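Side-chain contacts in glycosyl hydrolase family 2, TIM barrel domain protein (Faecalibacterium prausnitzii A2-165, PDB 6ED2), which probably hydrolyses beta-D-glucuronides, as expected of a beta-glucuronidase of glycosyl hydrolase family 2: residues 30-35 with 363-368; 67-72 with 79-84; 230-235 with 279-284; 439-444 with 533-538. One frame throughout, in Å; residues are numbered along the deposited sequence.

The four contacts sample three regions of the chain. Contact 1 ties the loop before strand 38-51 to helix 361-370 of the TIM barrel, and contacts 2 and 3 are nested along the chain inside the long loop it closes; contact 4 follows in series. Contact 2 belongs to the sugar-binding domain, contact 3 to the following beta-sandwich domain, contact 4 to the barrel. Contacts 1 and 3, with centres about 20 Å apart, touch through T35 and R280. Contacts 3 and 4 lie on opposite sides of the chain's centre, about 44 Å between centres, so the packing of the sandwich is remote from the barrel pocket. Contacts 1 and 2 both meet the second subunit.

Contact 1 of 4, residues 30-35 with 363-368; sequences YPRATT and IYQMAD
Q365 sets its amide nitrogen over the ring of Y30, and this is the tight part of the contact. NE2 lies 3.3 Å above the ring plane and over its centre, 3.5 Å from Y30 CG, while the amide and ring planes stand 87° apart, so the amide meets the ring end-on instead of lying flat on it. Beyond CG the glutamine chain is extended (chi2 171°), and with the tyrosine ring it bridges the 10.2 Å between the CA atoms of Y30 and Q365. The opposite face of the ring is covered near its rim by P31 CD. The looser side is R32: its NH2 approaches Q365 NE2 obliquely at 3.9 Å, but both are N-H donors, so neither can accept from the other. One face of the guanidinium instead rests over Y30 CD2. With a leucine in place of the tyrosine, the Q365 amide would probably lose the ring it sits on, and E362 the hydroxyl it bonds. The two segments bury just 103 Å² together, at the surface. Y30 and P31 also pack on W201 of strand 200-205; I363, M366 and A367 touch F341 of helix 334-347, and M366 also meets S70 of the second subunit.

Contact 2 of 4, residues 67-72 with 79-84; sequences SSLSMP and DLFTDK
L80 and F81, consecutive in the loop, both meet M71 of strand 69-73, while L69 packs on F81 and P72 on L80. L69 and F81 point at one another, and the leucine meets the ring at its edge: CD2 lies near the ring plane, 3.9 Å from F81 CE1, while the other methyl, L69 CD1, is 4.0 Å from F81 CZ. M71 reaches the same end of the ring from another quarter. Its side chain runs at about a right angle to that of F81, and its terminal methyl CE comes in at a slant, 3.6 Å from F81 CZ. The bends of the methionine chain explain this double use: with chi2 at 69° and chi3 at 43° it folds back on itself, bringing the sulfur to one neighbour and the methyl to another. SD lies 3.5 Å from L80 CD1, the two side chains meeting askew. P72 turns to that same leucine methyl, its CG pointing at L80 CD1 from 3.7 Å away. A single methyl is thus shared by a thioether and a pyrrolidine ring, and the contact is apolar throughout, burying 190 Å² in all.

Strand 69-73 is bonded through its backbone to strand 38-51 (L69 with F48, M71 with W46) within the antiparallel sheet of the sugar-binding domain. D83 is the N-cap of helix 84-87, whose S86 touches F81. L334 and K338 of the second subunit pack against P72 and L80.

Contact 3 of 4, residues 230-235 with 279-284; sequences VSTNGP and IRIHEG
V230, I279 and I281 bury the most surface here, 40, 39 and 39 Å² respectively, and they do so as members of two facing strands. The CA atoms of V230 and I279 are 8.2 Å apart and those of T232 and I281 8.5 Å, distances that suit side chains meeting between layers, not backbones paired in one sheet. V230 and I279 lie alongside each other in antiparallel fashion. The contact is made by branches: I279 CG2 lies 3.9 Å from V230 CG1 and 4.0 Å from V230 CG2, so one methyl of the isoleucine faces both methyls of the valine. Its longer arm, CG1, is turned beside the backbone N (chi1 -51°), which puts CG2 on the side facing V230.

I281 works differently, using the end of its chain. It reaches toward T232 tip to tip, with CD1 3.8 Å from T232 CG2 and nearly as close to the threonine CB. A bond from G234 N to T232 OG1, 3.1 Å long with a fairly straight N-H...O angle of 164°, fixes the threonine's rotation with CG2 toward I281. It closes an ST turn just where strand 223-232 ends.

V238 and V240, of the sheet that also holds strand 275-283, pack on V230 too. I279 also touches V210 and Y213, and its side chain is about 6 Å from the magnesium ion held by T239 and E241. Strand 223-232 belongs to a three-stranded antiparallel sheet and 275-283 to a four-stranded one; the packing between them is that of an immunoglobulin-like beta sandwich, as in the corresponding domain of other family 2 glycosyl hydrolases.

Contact 4 of 4, residues 439-444 with 533-538; sequences LNEPQC and FTEYGT. With GOL (glycerol), chain B.
N440 and E535 project from the ends of strands 433-440 and 531-535, which are not neighbours in the sheet: the CA atoms of N440 and T534 are 9.7 Å apart, and the chain turns at E441 into a left-handed conformation (phi 53°, psi 54°). The amide of N440 and the carboxylate of E535 face each other with planes 19° apart, yet N440 OD1 and E535 OE2 stay 3.8 Å apart. R353 serves both acceptors, its NH1 hydrogen-bonding OD1 and its NH2 forming a salt bridge with OE2; T473 also bonds OD1. A bound glycerol, probably from the crystallisation liquor, bridges the pair: its O1 accepts from N440 ND2 at 3.2 Å and donates to E535 OE2 at 2.7 Å. Both segments lie at the C-terminal ends of TIM-barrel strands four and seven, where clan A glycosidases carry their catalytic carboxylates; E441 and E535 occupy positions consistent with that. E441 OE2 and E535 OE1 lie 4.2 Å apart, with glycerol O2 between them, 2.7 Å from E441 OE2 and 2.5 Å from E535 OE1. Cutting E441 back to an alanine would probably leave glycerol O2 gripped from the E535 side alone and deprive the N495 amide of an acceptor. Y497 also bonds E535 OE1.

Contact 1 of 4, residues 30-35 with 363-368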
loop_
_atom_site.group_PDB
_atom_site.type_symbol
_atom_site.label_atom_id
_atom_site.label_comp_id
_atom_site.label_asym_id
_atom_site.label_seq_id
_atom_site.Cartn_x
_atom_site.Cartn_y
_atom_site.Cartn_z
ATOM N N TYR A 30 -5.081 -42.113 9.945
ATOM C CA TYR A 30 -5.192 -41.465 8.653
ATOM C C TYR A 30 -5.525 -42.506 7.584
ATOM O O TYR A 30 -4.889 -43.573 7.547
ATOM C CB TYR A 30 -3.892 -40.743 8.294
ATOM C CG TYR A 30 -4.084 -39.802 7.133
ATOM C CD1 TYR A 30 -4.747 -38.598 7.304
ATOM C CD2 TYR A 30 -3.658 -40.140 5.861
ATOM C CE1 TYR A 30 -4.940 -37.737 6.254
ATOM C CE2 TYR A 30 -3.850 -39.282 4.802
ATOM C CZ TYR A 30 -4.490 -38.090 5.006
ATOM O OH TYR A 30 -4.697 -37.231 3.963
ATOM N N PRO A 31 -6.490 -42.238 6.701
ATOM C CA PRO A 31 -6.884 -43.247 5.706
ATOM C C PRO A 31 -5.730 -43.586 4.777
ATOM O O PRO A 31 -4.968 -42.714 4.354
ATOM C CB PRO A 31 -8.037 -42.575 4.953
ATOM C CG PRO A 31 -8.510 -41.486 5.847
ATOM C CD PRO A 31 -7.291 -41.008 6.582
ATOM N N ARG A 32 -5.583 -44.877 4.489
ATOM C CA ARG A 32 -4.456 -45.373 3.709
ATOM C C ARG A 32 -4.946 -46.407 2.704
ATOM O O ARG A 32 -5.847 -47.201 2.999
ATOM C CB ARG A 32 -3.368 -46.002 4.601
ATOM C CG ARG A 32 -2.676 -45.046 5.581
ATOM C CD ARG A 32 -1.641 -44.142 4.905
ATOM N NE ARG A 32 -0.926 -43.324 5.887
ATOM C CZ ARG A 32 -0.401 -42.128 5.628
ATOM N NH1 ARG A 32 -0.500 -41.599 4.410
ATOM N NH2 ARG A 32 0.227 -41.456 6.587
ATOM N N ALA A 33 -4.368 -46.368 1.503
ATOM C CA ALA A 33 -4.481 -47.479 0.570
ATOM C C ALA A 33 -3.417 -48.508 0.930
ATOM O O ALA A 33 -2.239 -48.163 1.089
ATOM C CB ALA A 33 -4.298 -47.001 -0.875
ATOM N N THR A 34 -3.827 -49.766 1.082
ATOM C CA THR A 34 -2.904 -50.823 1.489
ATOM C C THR A 34 -3.249 -52.096 0.727
ATOM O O THR A 34 -4.221 -52.148 -0.033
ATOM C CB THR A 34 -2.972 -51.088 3.010
ATOM O OG1 THR A 34 -4.193 -51.782 3.318
ATOM C CG2 THR A 34 -2.923 -49.781 3.820
ATOM N N THR A 35 -2.466 -53.145 0.972
ATOM C CA THR A 35 -2.769 -54.478 0.479
ATOM C C THR A 35 -4.250 -54.808 0.604
ATOM O O THR A 35 -4.829 -55.414 -0.305
ATOM C CB THR A 35 -1.945 -55.504 1.247
ATOM O OG1 THR A 35 -0.563 -55.330 0.921
ATOM C CG2 THR A 35 -2.378 -56.918 0.892
ATOM N N ILE A 363 -0.595 -31.362 7.741
ATOM C CA ILE A 363 0.403 -30.435 8.280
ATOM C C ILE A 363 1.350 -31.148 9.254
ATOM O O ILE A 363 2.557 -30.874 9.273
ATOM C CB ILE A 363 -0.311 -29.230 8.924
ATOM C CG1 ILE A 363 -1.003 -28.404 7.830
ATOM C CG2 ILE A 363 0.662 -28.370 9.743
ATOM C CD1 ILE A 363 -2.022 -27.421 8.348
ATOM N N TYR A 364 0.832 -32.075 10.076
ATOM C CA TYR A 364 1.708 -32.844 10.964
ATOM C C TYR A 364 2.599 -33.779 10.166
ATOM O O TYR A 364 3.774 -33.985 10.513
ATOM C CB TYR A 364 0.900 -33.674 11.973
ATOM C CG TYR A 364 -0.096 -32.894 12.803
ATOM C CD1 TYR A 364 0.178 -32.579 14.138
ATOM C CD2 TYR A 364 -1.312 -32.476 12.258
ATOM C CE1 TYR A 364 -0.744 -31.853 14.915
ATOM C CE2 TYR A 364 -2.228 -31.754 13.012
ATOM C CZ TYR A 364 -1.942 -31.456 14.356
ATOM O OH TYR A 364 -2.847 -30.741 15.105
ATOM N N GLN A 365 2.042 -34.383 9.114
ATOM C CA GLN A 365 2.842 -35.265 8.274
ATOM C C GLN A 365 4.027 -34.511 7.682
ATOM O O GLN A 365 5.145 -35.039 7.620
ATOM C CB GLN A 365 1.964 -35.869 7.179
ATOM C CG GLN A 365 0.804 -36.729 7.724
ATOM C CD GLN A 365 -0.187 -37.140 6.630
ATOM O OE1 GLN A 365 0.003 -36.826 5.452
ATOM N NE2 GLN A 365 -1.232 -37.857 7.014
ATOM N N MET A 366 3.811 -33.255 7.278
ATOM C CA MET A 366 4.917 -32.471 6.734
ATOM C C MET A 366 5.905 -32.093 7.827
ATOM O O MET A 366 7.120 -32.127 7.606
ATOM C CB MET A 366 4.395 -31.214 6.019
ATOM C CG MET A 366 5.531 -30.285 5.537
ATOM S SD MET A 366 5.291 -29.412 3.956
ATOM C CE MET A 366 5.129 -30.822 2.855
ATOM N N ALA A 367 5.404 -31.697 9.005
ATOM C CA ALA A 367 6.301 -31.481 10.144
ATOM C C ALA A 367 7.121 -32.733 10.435
ATOM O O ALA A 367 8.321 -32.643 10.710
ATOM C CB ALA A 367 5.509 -31.055 11.377
ATOM N N ASP A 368 6.497 -33.914 10.336
ATOM C CA ASP A 368 7.238 -35.160 10.522
ATOM C C ASP A 368 8.412 -35.257 9.558
ATOM O O ASP A 368 9.492 -35.735 9.928
ATOM C CB ASP A 368 6.313 -36.365 10.332
ATOM C CG ASP A 368 5.354 -36.573 11.500
ATOM O OD1 ASP A 368 5.447 -35.869 12.540
ATOM O OD2 ASP A 368 4.478 -37.451 11.371
#

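Contact 2 of 4, residues 67-72 with 79-84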
loop_
_atom_site.group_PDB
_atom_site.type_symbol
_atom_site.label_atom_id
_atom_site.label_comp_id
_atom_site.label_asym_id
_atom_site.label_seq_id
_atom_site.Cartn_x
_atom_site.Cartn_y
_atom_site.Cartn_z
ATOM N N SER A 67 -32.909 -26.604 -4.215
ATOM C CA SER A 67 -32.053 -25.702 -4.963
ATOM C C SER A 67 -30.673 -25.732 -4.327
ATOM O O SER A 67 -30.535 -25.983 -3.129
ATOM C CB SER A 67 -32.619 -24.279 -4.988
ATOM O OG SER A 67 -32.569 -23.697 -3.701
ATOM N N SER A 68 -29.648 -25.488 -5.133
ATOM C CA SER A 68 -28.297 -25.601 -4.618
ATOM C C SER A 68 -27.356 -24.749 -5.452
ATOM O O SER A 68 -27.702 -24.276 -6.534
ATOM C CB SER A 68 -27.844 -27.060 -4.600
ATOM O OG SER A 68 -27.617 -27.527 -5.908
ATOM N N LEU A 69 -26.148 -24.565 -4.931
ATOM C CA LEU A 69 -25.073 -23.926 -5.669
ATOM C C LEU A 69 -23.830 -24.788 -5.538
ATOM O O LEU A 69 -23.714 -25.609 -4.621
ATOM C CB LEU A 69 -24.806 -22.493 -5.169
ATOM C CG LEU A 69 -24.568 -22.328 -3.673
ATOM C CD1 LEU A 69 -23.081 -22.378 -3.392
ATOM C CD2 LEU A 69 -25.148 -21.027 -3.184
ATOM N N SER A 70 -22.903 -24.615 -6.476
ATOM C CA SER A 70 -21.688 -25.420 -6.477
ATOM C C SER A 70 -20.730 -24.903 -5.414
ATOM O O SER A 70 -20.607 -23.695 -5.203
ATOM C CB SER A 70 -21.023 -25.389 -7.852
ATOM O OG SER A 70 -20.544 -24.082 -8.122
ATOM N N MET A 71 -20.061 -25.819 -4.738
ATOM C CA MET A 71 -19.207 -25.429 -3.628
ATOM C C MET A 71 -18.005 -26.355 -3.598
ATOM O O MET A 71 -18.172 -27.576 -3.546
ATOM C CB MET A 71 -19.975 -25.482 -2.301
ATOM C CG MET A 71 -19.135 -25.195 -1.064
ATOM S SD MET A 71 -18.593 -23.464 -0.966
ATOM C CE MET A 71 -20.077 -22.558 -1.423
ATOM N N PRO A 72 -16.786 -25.827 -3.686
ATOM C CA PRO A 72 -15.609 -26.702 -3.622
ATOM C C PRO A 72 -15.419 -27.251 -2.213
ATOM O O PRO A 72 -15.653 -26.560 -1.220
ATOM C CB PRO A 72 -14.449 -25.777 -4.020
ATOM C CG PRO A 72 -14.929 -24.397 -3.637
ATOM C CD PRO A 72 -16.436 -24.404 -3.835
ATOM N N ASP A 79 -15.758 -17.098 2.278
ATOM C CA ASP A 79 -15.065 -16.078 1.490
ATOM C C ASP A 79 -15.167 -16.300 -0.017
ATOM O O ASP A 79 -14.529 -15.571 -0.789
ATOM C CB ASP A 79 -13.587 -16.010 1.887
ATOM C CG ASP A 79 -13.371 -15.269 3.187
ATOM O OD1 ASP A 79 -14.374 -14.764 3.753
ATOM O OD2 ASP A 79 -12.198 -15.196 3.644
ATOM N N LEU A 80 -15.928 -17.299 -0.449
ATOM C CA LEU A 80 -16.145 -17.514 -1.872
ATOM C C LEU A 80 -17.199 -16.568 -2.428
ATOM O O LEU A 80 -17.158 -16.244 -3.621
ATOM C CB LEU A 80 -16.545 -18.976 -2.119
ATOM C CG LEU A 80 -15.465 -19.951 -1.621
ATOM C CD1 LEU A 80 -15.912 -21.359 -1.766
ATOM C CD2 LEU A 80 -14.190 -19.739 -2.411
ATOM N N PHE A 81 -18.121 -16.100 -1.585
ATOM C CA PHE A 81 -19.255 -15.291 -2.015
ATOM C C PHE A 81 -18.891 -13.812 -2.106
ATOM O O PHE A 81 -17.909 -13.343 -1.521
ATOM C CB PHE A 81 -20.431 -15.460 -1.053
ATOM C CG PHE A 81 -20.940 -16.870 -0.966
ATOM C CD1 PHE A 81 -21.800 -17.368 -1.926
ATOM C CD2 PHE A 81 -20.549 -17.699 0.067
ATOM C CE1 PHE A 81 -22.276 -18.668 -1.852
ATOM C CE2 PHE A 81 -21.019 -19.005 0.145
ATOM C CZ PHE A 81 -21.883 -19.491 -0.825
ATOM N N THR A 82 -19.717 -13.068 -2.836
ATOM C CA THR A 82 -19.522 -11.629 -2.938
ATOM C C THR A 82 -20.434 -10.820 -2.027
ATOM O O THR A 82 -20.246 -9.604 -1.930
ATOM C CB THR A 82 -19.728 -11.164 -4.381
ATOM O OG1 THR A 82 -20.985 -11.653 -4.854
ATOM C CG2 THR A 82 -18.604 -11.698 -5.266
ATOM N N ASP A 83 -21.410 -11.449 -1.366
ATOM C CA ASP A 83 -22.345 -10.761 -0.474
ATOM C C ASP A 83 -22.078 -11.128 0.986
ATOM O O ASP A 83 -21.716 -12.270 1.296
ATOM C CB ASP A 83 -23.788 -11.108 -0.831
ATOM C CG ASP A 83 -24.117 -12.556 -0.538
ATOM O OD1 ASP A 83 -23.466 -13.442 -1.126
ATOM O OD2 ASP A 83 -25.017 -12.815 0.287
ATOM N N LYS A 84 -22.291 -10.160 1.886
ATOM C CA LYS A 84 -21.922 -10.342 3.288
ATOM C C LYS A 84 -22.867 -11.301 4.026
ATOM O O LYS A 84 -22.436 -11.992 4.958
ATOM C CB LYS A 84 -21.870 -8.975 3.991
ATOM C CG LYS A 84 -21.377 -9.034 5.440
ATOM C CD LYS A 84 -21.183 -7.654 6.043
ATOM C CE LYS A 84 -20.164 -6.855 5.260
ATOM N NZ LYS A 84 -19.560 -5.786 6.101
#

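Contact 3 of 4, residues 230-235 with 279-284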
loop_
_atom_site.group_PDB
_atom_site.type_symbol
_atom_site.label_atom_id
_atom_site.label_comp_id
_atom_site.label_asym_id
_atom_site.label_seq_id
_atom_site.Cartn_x
_atom_site.Cartn_y
_atom_site.Cartn_z
ATOM N N VAL A 230 -1.090 -52.561 19.435
ATOM C CA VAL A 230 -2.016 -52.518 18.312
ATOM C C VAL A 230 -3.398 -52.921 18.816
ATOM O O VAL A 230 -3.534 -53.935 19.505
ATOM C CB VAL A 230 -1.577 -53.463 17.172
ATOM C CG1 VAL A 230 -2.623 -53.447 16.034
ATOM C CG2 VAL A 230 -0.210 -53.089 16.679
ATOM N N SER A 231 -4.419 -52.161 18.445
ATOM C CA SER A 231 -5.801 -52.499 18.745
ATOM C C SER A 231 -6.517 -52.909 17.460
ATOM O O SER A 231 -6.606 -52.116 16.518
ATOM C CB SER A 231 -6.513 -51.311 19.399
ATOM O OG SER A 231 -5.864 -50.957 20.610
ATOM N N THR A 232 -7.033 -54.139 17.426
ATOM C CA THR A 232 -7.912 -54.597 16.362
ATOM C C THR A 232 -9.285 -54.891 16.942
ATOM O O THR A 232 -9.440 -55.019 18.158
ATOM C CB THR A 232 -7.368 -55.847 15.665
ATOM O OG1 THR A 232 -7.809 -57.024 16.357
ATOM C CG2 THR A 232 -5.875 -55.816 15.619
ATOM N N ASN A 233 -10.292 -54.967 16.063
ATOM C CA ASN A 233 -11.644 -55.361 16.448
ATOM C C ASN A 233 -11.888 -56.866 16.297
ATOM O O ASN A 233 -13.040 -57.283 16.139
ATOM C CB ASN A 233 -12.687 -54.585 15.633
ATOM C CG ASN A 233 -12.620 -54.909 14.131
ATOM O OD1 ASN A 233 -11.736 -55.640 13.678
ATOM N ND2 ASN A 233 -13.539 -54.338 13.357
ATOM N N GLY A 234 -10.836 -57.686 16.316
ATOM C CA GLY A 234 -11.017 -59.115 16.200
ATOM C C GLY A 234 -9.902 -59.948 16.819
ATOM O O GLY A 234 -8.956 -59.425 17.404
ATOM N N PRO A 235 -10.007 -61.275 16.689
ATOM C CA PRO A 235 -9.112 -62.181 17.420
ATOM C C PRO A 235 -7.864 -62.637 16.691
ATOM O O PRO A 235 -7.035 -63.324 17.309
ATOM C CB PRO A 235 -10.030 -63.387 17.679
ATOM C CG PRO A 235 -10.862 -63.449 16.415
ATOM C CD PRO A 235 -11.155 -61.992 16.091
ATOM N N ILE A 279 1.791 -52.866 9.753
ATOM C CA ILE A 279 0.996 -53.621 10.713
ATOM C C ILE A 279 0.037 -54.522 9.954
ATOM O O ILE A 279 -0.786 -54.035 9.171
ATOM C CB ILE A 279 0.206 -52.702 11.662
ATOM C CG1 ILE A 279 1.092 -51.633 12.304
ATOM C CG2 ILE A 279 -0.521 -53.546 12.711
ATOM C CD1 ILE A 279 0.277 -50.558 12.995
ATOM N N ARG A 280 0.085 -55.825 10.238
ATOM C CA ARG A 280 -0.737 -56.787 9.515
ATOM C C ARG A 280 -1.505 -57.695 10.469
ATOM O O ARG A 280 -0.991 -58.092 11.519
ATOM C CB ARG A 280 0.134 -57.637 8.570
ATOM C CG ARG A 280 0.675 -56.863 7.389
ATOM C CD ARG A 280 1.374 -57.776 6.403
ATOM N NE ARG A 280 1.439 -57.157 5.084
ATOM C CZ ARG A 280 1.692 -57.816 3.957
ATOM N NH1 ARG A 280 1.916 -59.127 3.978
ATOM N NH2 ARG A 280 1.717 -57.162 2.805
ATOM N N ILE A 281 -2.740 -58.013 10.091
ATOM C CA ILE A 281 -3.521 -59.081 10.701
ATOM C C ILE A 281 -3.507 -60.275 9.755
ATOM O O ILE A 281 -3.655 -60.107 8.537
ATOM C CB ILE A 281 -4.963 -58.625 10.987
ATOM C CG1 ILE A 281 -4.976 -57.355 11.844
ATOM C CG2 ILE A 281 -5.777 -59.760 11.647
ATOM C CD1 ILE A 281 -6.364 -56.741 11.993
ATOM N N HIS A 282 -3.325 -61.482 10.302
ATOM C CA HIS A 282 -3.278 -62.710 9.513
ATOM C C HIS A 282 -4.330 -63.705 9.974
ATOM O O HIS A 282 -4.584 -63.847 11.177
ATOM C CB HIS A 282 -1.918 -63.388 9.602
ATOM C CG HIS A 282 -0.780 -62.514 9.190
ATOM N ND1 HIS A 282 -0.297 -62.478 7.899
ATOM C CD2 HIS A 282 -0.032 -61.636 9.898
ATOM C CE1 HIS A 282 0.703 -61.618 7.831
ATOM N NE2 HIS A 282 0.888 -61.099 9.032
ATOM N N GLU A 283 -4.932 -64.397 9.012
ATOM C CA GLU A 283 -5.737 -65.595 9.252
ATOM C C GLU A 283 -5.018 -66.713 8.505
ATOM O O GLU A 283 -5.084 -66.792 7.275
ATOM C CB GLU A 283 -7.177 -65.422 8.782
ATOM C CG GLU A 283 -8.032 -66.696 8.887
ATOM C CD GLU A 283 -9.525 -66.406 9.039
ATOM O OE1 GLU A 283 -9.992 -65.356 8.538
ATOM O OE2 GLU A 283 -10.235 -67.230 9.668
ATOM N N GLY A 284 -4.306 -67.549 9.242
ATOM C CA GLY A 284 -3.447 -68.522 8.600
ATOM C C GLY A 284 -2.330 -67.812 7.869
ATOM O O GLY A 284 -1.597 -66.999 8.438
#

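Contact 4 of 4, residues 439-444 with 533-538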
loop_
_atom_site.group_PDB
_atom_site.type_symbol
_atom_site.label_atom_id
_atom_site.label_comp_id
_atom_site.label_asym_id
_atom_site.label_seq_id
_atom_site.Cartn_x
_atom_site.Cartn_y
_atom_site.Cartn_z
ATOM N N LEU A 439 -5.810 -25.583 26.823
ATOM C CA LEU A 439 -6.698 -24.427 26.782
ATOM C C LEU A 439 -5.899 -23.246 26.261
ATOM O O LEU A 439 -4.680 -23.184 26.449
ATOM C CB LEU A 439 -7.293 -24.066 28.158
ATOM C CG LEU A 439 -7.920 -25.107 29.090
ATOM C CD1 LEU A 439 -6.880 -25.634 30.044
ATOM C CD2 LEU A 439 -9.092 -24.510 29.857
ATOM N N ASN A 440 -6.579 -22.322 25.576
ATOM C CA ASN A 440 -5.959 -21.061 25.171
ATOM C C ASN A 440 -6.659 -19.923 25.896
ATOM O O ASN A 440 -7.844 -19.656 25.653
ATOM C CB ASN A 440 -6.006 -20.823 23.659
ATOM C CG ASN A 440 -5.285 -19.519 23.259
ATOM O OD1 ASN A 440 -4.049 -19.454 23.227
ATOM N ND2 ASN A 440 -6.059 -18.477 22.981
ATOM N N GLU A 441 -5.921 -19.254 26.770
ATOM C CA GLU A 441 -6.396 -18.077 27.485
ATOM C C GLU A 441 -7.730 -18.304 28.208
ATOM O O GLU A 441 -8.684 -17.549 28.013
ATOM C CB GLU A 441 -6.509 -16.897 26.531
ATOM C CG GLU A 441 -5.183 -16.435 25.975
ATOM C CD GLU A 441 -5.315 -15.177 25.140
ATOM O OE1 GLU A 441 -6.451 -14.830 24.752
ATOM O OE2 GLU A 441 -4.285 -14.531 24.875
ATOM N N PRO A 442 -7.825 -19.328 29.050
ATOM C CA PRO A 442 -9.019 -19.468 29.885
ATOM C C PRO A 442 -8.961 -18.460 31.019
ATOM O O PRO A 442 -7.894 -17.975 31.401
ATOM C CB PRO A 442 -8.919 -20.904 30.414
ATOM C CG PRO A 442 -7.462 -21.136 30.505
ATOM C CD PRO A 442 -6.803 -20.334 29.396
ATOM N N GLN A 443 -10.137 -18.135 31.553
ATOM C CA GLN A 443 -10.218 -17.261 32.720
ATOM C C GLN A 443 -9.818 -18.077 33.958
ATOM O O GLN A 443 -10.649 -18.482 34.767
ATOM C CB GLN A 443 -11.623 -16.674 32.849
ATOM C CG GLN A 443 -11.802 -15.678 34.006
ATOM C CD GLN A 443 -13.222 -15.112 34.100
ATOM O OE1 GLN A 443 -14.203 -15.751 33.708
ATOM N NE2 GLN A 443 -13.328 -13.896 34.612
ATOM N N CYS A 444 -8.509 -18.333 34.087
ATOM C CA CYS A 444 -8.010 -19.258 35.104
ATOM C C CYS A 444 -7.835 -18.606 36.479
ATOM O O CYS A 444 -7.214 -19.209 37.366
ATOM C CB CYS A 444 -6.694 -19.913 34.648
ATOM S SG CYS A 444 -5.203 -18.857 34.453
ATOM N N PHE A 533 6.927 -18.398 25.781
ATOM C CA PHE A 533 5.939 -17.444 25.314
ATOM C C PHE A 533 5.253 -18.012 24.083
ATOM O O PHE A 533 5.911 -18.450 23.134
ATOM C CB PHE A 533 6.585 -16.086 25.048
ATOM C CG PHE A 533 6.983 -15.380 26.318
ATOM C CD1 PHE A 533 6.110 -14.503 26.937
ATOM C CD2 PHE A 533 8.207 -15.648 26.925
ATOM C CE1 PHE A 533 6.462 -13.887 28.132
ATOM C CE2 PHE A 533 8.578 -15.021 28.108
ATOM C CZ PHE A 533 7.704 -14.152 28.715
ATOM N N THR A 534 3.935 -18.063 24.132
ATOM C CA THR A 534 3.163 -18.575 23.019
ATOM C C THR A 534 2.464 -17.477 22.232
ATOM O O THR A 534 1.949 -17.757 21.144
ATOM C CB THR A 534 2.130 -19.599 23.520
ATOM O OG1 THR A 534 1.563 -19.132 24.750
ATOM C CG2 THR A 534 2.798 -20.949 23.745
ATOM N N GLU A 535 2.411 -16.250 22.750
ATOM C CA GLU A 535 1.972 -15.107 21.956
ATOM C C GLU A 535 2.694 -13.858 22.424
ATOM O O GLU A 535 2.995 -13.702 23.614
ATOM C CB GLU A 535 0.461 -14.853 22.037
ATOM C CG GLU A 535 -0.354 -15.967 21.445
ATOM C CD GLU A 535 -1.795 -15.628 21.312
ATOM O OE1 GLU A 535 -2.121 -14.415 21.313
ATOM O OE2 GLU A 535 -2.595 -16.584 21.188
ATOM N N TYR A 536 2.930 -12.965 21.467
ATOM C CA TYR A 536 3.449 -11.612 21.608
ATOM C C TYR A 536 3.625 -11.056 20.197
ATOM O O TYR A 536 3.744 -11.814 19.224
ATOM C CB TYR A 536 4.762 -11.573 22.395
ATOM C CG TYR A 536 5.972 -12.223 21.739
ATOM C CD1 TYR A 536 6.989 -11.437 21.197
ATOM C CD2 TYR A 536 6.116 -13.603 21.689
ATOM C CE1 TYR A 536 8.106 -12.005 20.616
ATOM C CE2 TYR A 536 7.247 -14.189 21.123
ATOM C CZ TYR A 536 8.239 -13.383 20.587
ATOM O OH TYR A 536 9.372 -13.939 20.014
ATOM N N GLY A 537 3.579 -9.728 20.090
ATOM C CA GLY A 537 3.665 -9.077 18.799
ATOM C C GLY A 537 2.817 -7.821 18.687
ATOM O O GLY A 537 2.102 -7.450 19.626
ATOM N N THR A 538 2.895 -7.142 17.544
ATOM C CA THR A 538 2.118 -5.935 17.319
ATOM C C THR A 538 1.548 -5.995 15.915
ATOM O O THR A 538 2.158 -6.563 15.003
ATOM C CB THR A 538 2.943 -4.630 17.465
ATOM O OG1 THR A 538 3.837 -4.476 16.350
ATOM C CG2 THR A 538 3.724 -4.597 18.762
HETATM C C1 GOL B . -5.516 -14.675 20.724
HETATM O O1 GOL B . -5.134 -15.753 21.593
HETATM C C2 GOL B . -5.066 -13.273 21.361
HETATM O O2 GOL B . -4.125 -13.383 22.411
HETATM C C3 GOL B . -6.341 -12.508 21.805
HETATM O O3 GOL B . -5.897 -11.202 22.149
#